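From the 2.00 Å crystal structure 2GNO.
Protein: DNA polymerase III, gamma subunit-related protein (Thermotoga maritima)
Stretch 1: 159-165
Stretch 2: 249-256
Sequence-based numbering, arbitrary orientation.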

# COMPACT_ATOMS: atom_id res chain seq x y z
N LEU A 159 5.10 -8.80 14.10
CA LEU A 159 4.70 -7.77 13.13
C LEU A 159 3.82 -8.41 12.05
O LEU A 159 4.28 -8.63 10.93
CB LEU A 159 5.96 -7.18 12.54
CG LEU A 159 6.91 -6.50 13.54
CD1 LEU A 159 8.19 -6.11 12.82
CD2 LEU A 159 6.26 -5.31 14.21
N PRO A 160 2.55 -8.71 12.37
CA PRO A 160 1.65 -9.36 11.42
C PRO A 160 1.44 -8.70 10.04
O PRO A 160 1.08 -9.41 9.11
CB PRO A 160 0.32 -9.41 12.18
CG PRO A 160 0.71 -9.40 13.59
CD PRO A 160 1.84 -8.45 13.64
N LEU A 161 1.64 -7.38 9.92
CA LEU A 161 1.47 -6.70 8.61
C LEU A 161 2.43 -7.18 7.52
O LEU A 161 2.07 -7.12 6.34
CB LEU A 161 1.66 -5.18 8.73
CG LEU A 161 1.65 -4.27 7.47
CD1 LEU A 161 0.35 -4.37 6.64
CD2 LEU A 161 1.88 -2.82 7.85
N LEU A 162 3.61 -7.66 7.92
CA LEU A 162 4.63 -8.09 6.97
C LEU A 162 4.19 -9.18 6.02
O LEU A 162 4.59 -9.19 4.86
CB LEU A 162 5.94 -8.47 7.67
CG LEU A 162 6.55 -7.50 8.67
CD1 LEU A 162 7.96 -7.95 9.03
CD2 LEU A 162 6.58 -6.09 8.17
N GLU A 163 3.35 -10.09 6.49
CA GLU A 163 2.84 -11.18 5.67
C GLU A 163 1.89 -10.69 4.56
O GLU A 163 1.66 -11.42 3.60
CB GLU A 163 2.15 -12.22 6.57
CG GLU A 163 1.76 -13.53 5.85
CD GLU A 163 1.22 -14.61 6.76
OE1 GLU A 163 1.16 -14.40 8.00
OE2 GLU A 163 0.84 -15.68 6.24
N ARG A 164 1.34 -9.46 4.67
CA ARG A 164 0.43 -8.92 3.66
C ARG A 164 0.91 -7.64 2.93
O ARG A 164 0.25 -7.21 1.99
CB ARG A 164 -0.99 -8.79 4.25
CG ARG A 164 -1.19 -7.76 5.37
CD ARG A 164 -2.58 -7.93 6.01
NE ARG A 164 -2.89 -6.90 7.01
CZ ARG A 164 -3.54 -5.75 6.79
NH1 ARG A 164 -4.01 -5.40 5.58
NH2 ARG A 164 -3.74 -4.91 7.81
N ASP A 165 2.07 -7.07 3.32
CA ASP A 165 2.67 -5.88 2.72
C ASP A 165 4.15 -6.23 2.32
O ASP A 165 5.08 -6.01 3.09
CB ASP A 165 2.61 -4.71 3.71
CG ASP A 165 3.16 -3.41 3.17
OD1 ASP A 165 3.53 -3.34 1.98
OD2 ASP A 165 3.22 -2.43 3.95
N THR A 249 -7.25 1.33 13.09
CA THR A 249 -8.33 0.35 13.04
C THR A 249 -7.82 -0.95 12.46
O THR A 249 -8.11 -2.02 13.02
CB THR A 249 -9.53 0.89 12.25
OG1 THR A 249 -10.04 2.03 12.93
CG2 THR A 249 -10.64 -0.14 12.13
N ARG A 250 -7.04 -0.87 11.37
CA ARG A 250 -6.44 -2.07 10.75
C ARG A 250 -5.48 -2.79 11.70
O ARG A 250 -5.56 -4.01 11.83
CB ARG A 250 -5.77 -1.75 9.40
CG ARG A 250 -6.79 -1.38 8.35
CD ARG A 250 -6.20 -1.10 6.99
NE ARG A 250 -7.24 -0.70 6.04
CZ ARG A 250 -7.95 -1.54 5.29
N ILE A 251 -4.63 -2.04 12.40
CA ILE A 251 -3.69 -2.64 13.36
C ILE A 251 -4.45 -3.26 14.54
O ILE A 251 -4.17 -4.39 14.91
CB ILE A 251 -2.62 -1.62 13.84
CG1 ILE A 251 -1.71 -1.25 12.67
CG2 ILE A 251 -1.76 -2.22 14.98
CD1 ILE A 251 -0.78 -0.10 12.94
N ILE A 252 -5.41 -2.54 15.11
CA ILE A 252 -6.22 -3.06 16.24
C ILE A 252 -6.95 -4.34 15.82
O ILE A 252 -6.97 -5.30 16.59
CB ILE A 252 -7.23 -1.97 16.75
CG1 ILE A 252 -6.47 -0.78 17.34
CG2 ILE A 252 -8.15 -2.54 17.78
CD1 ILE A 252 -7.29 0.45 17.53
N LEU A 253 -7.53 -4.35 14.62
CA LEU A 253 -8.22 -5.55 14.12
C LEU A 253 -7.30 -6.72 13.94
O LEU A 253 -7.54 -7.77 14.50
CB LEU A 253 -8.91 -5.34 12.76
CG LEU A 253 -10.28 -4.69 12.68
CD1 LEU A 253 -10.69 -4.57 11.23
CD2 LEU A 253 -11.30 -5.56 13.43
N HIS A 254 -6.25 -6.52 13.15
CA HIS A 254 -5.31 -7.60 12.83
C HIS A 254 -4.34 -7.99 13.92
O HIS A 254 -3.81 -9.09 13.85
CB HIS A 254 -4.55 -7.29 11.53
CG HIS A 254 -5.44 -7.16 10.34
ND1 HIS A 254 -5.94 -5.94 9.91
CD2 HIS A 254 -5.95 -8.09 9.49
CE1 HIS A 254 -6.71 -6.13 8.85
NE2 HIS A 254 -6.73 -7.42 8.58
N GLU A 255 -4.13 -7.15 14.94
CA GLU A 255 -3.17 -7.46 16.01
C GLU A 255 -3.80 -7.68 17.40
O GLU A 255 -3.27 -7.23 18.41
CB GLU A 255 -2.05 -6.42 16.01
CG GLU A 255 -1.44 -6.24 14.60
CD GLU A 255 -0.16 -5.41 14.57
OE1 GLU A 255 0.29 -4.93 15.63
OE2 GLU A 255 0.39 -5.22 13.48
N ASN A 256 -4.93 -8.40 17.40
CA ASN A 256 -5.74 -8.78 18.57
C ASN A 256 -6.60 -9.97 18.14
O ASN A 256 -6.87 -10.12 16.95
CB ASN A 256 -6.72 -7.67 19.00
CG ASN A 256 -6.09 -6.58 19.87
OD1 ASN A 256 -5.60 -6.86 20.96
ND2 ASN A 256 -6.25 -5.33 19.47

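The contact buries 246 Å², both sides summed, and no hydrogen bond crosses it among the atoms modelled. Stretch 2 holds the last turns of a helix, through H254, and then leaves it at E255, with H254 N to R250 O at 2.9 Å and E255 N to I251 O at 2.8 Å among its last backbone bonds. Stretch 1 is compact, its turns held by L162 N to L159 O at 3.2 Å and R164 N to L161 O at 3.0 Å. The nearest CA atoms, of P160 and E255, lie 6.9 Å apart.

Along stretch 2, T249 stays out of reach, and R250 makes the first contact: its CB lies 4.1 Å from R164 NH2, at the edge of that guanidinium and near its plane. The NH1 and NH2 of R250 are not modelled, so its full reach is unknown. I251, I252 and L253 make no contact.

The CA-to-CB bond of H254 points toward stretch 1. Its ND1 donates to R250 O (2.7 Å, 150°), a bond that helps hold the ring and uses ND1 as a donor, so the same nitrogen is not free to accept from R164 NH2. R164 NH2 is 3.2 Å from H254 ND1, but the angle is poor: NH2 sits over the ring face, so the groups pack without a hydrogen bond.

At E255 the helix has ended. Its CB points sideways, yet the m, t side chain brings OE2 to 3.5 Å from P160 CD, a van der Waals contact.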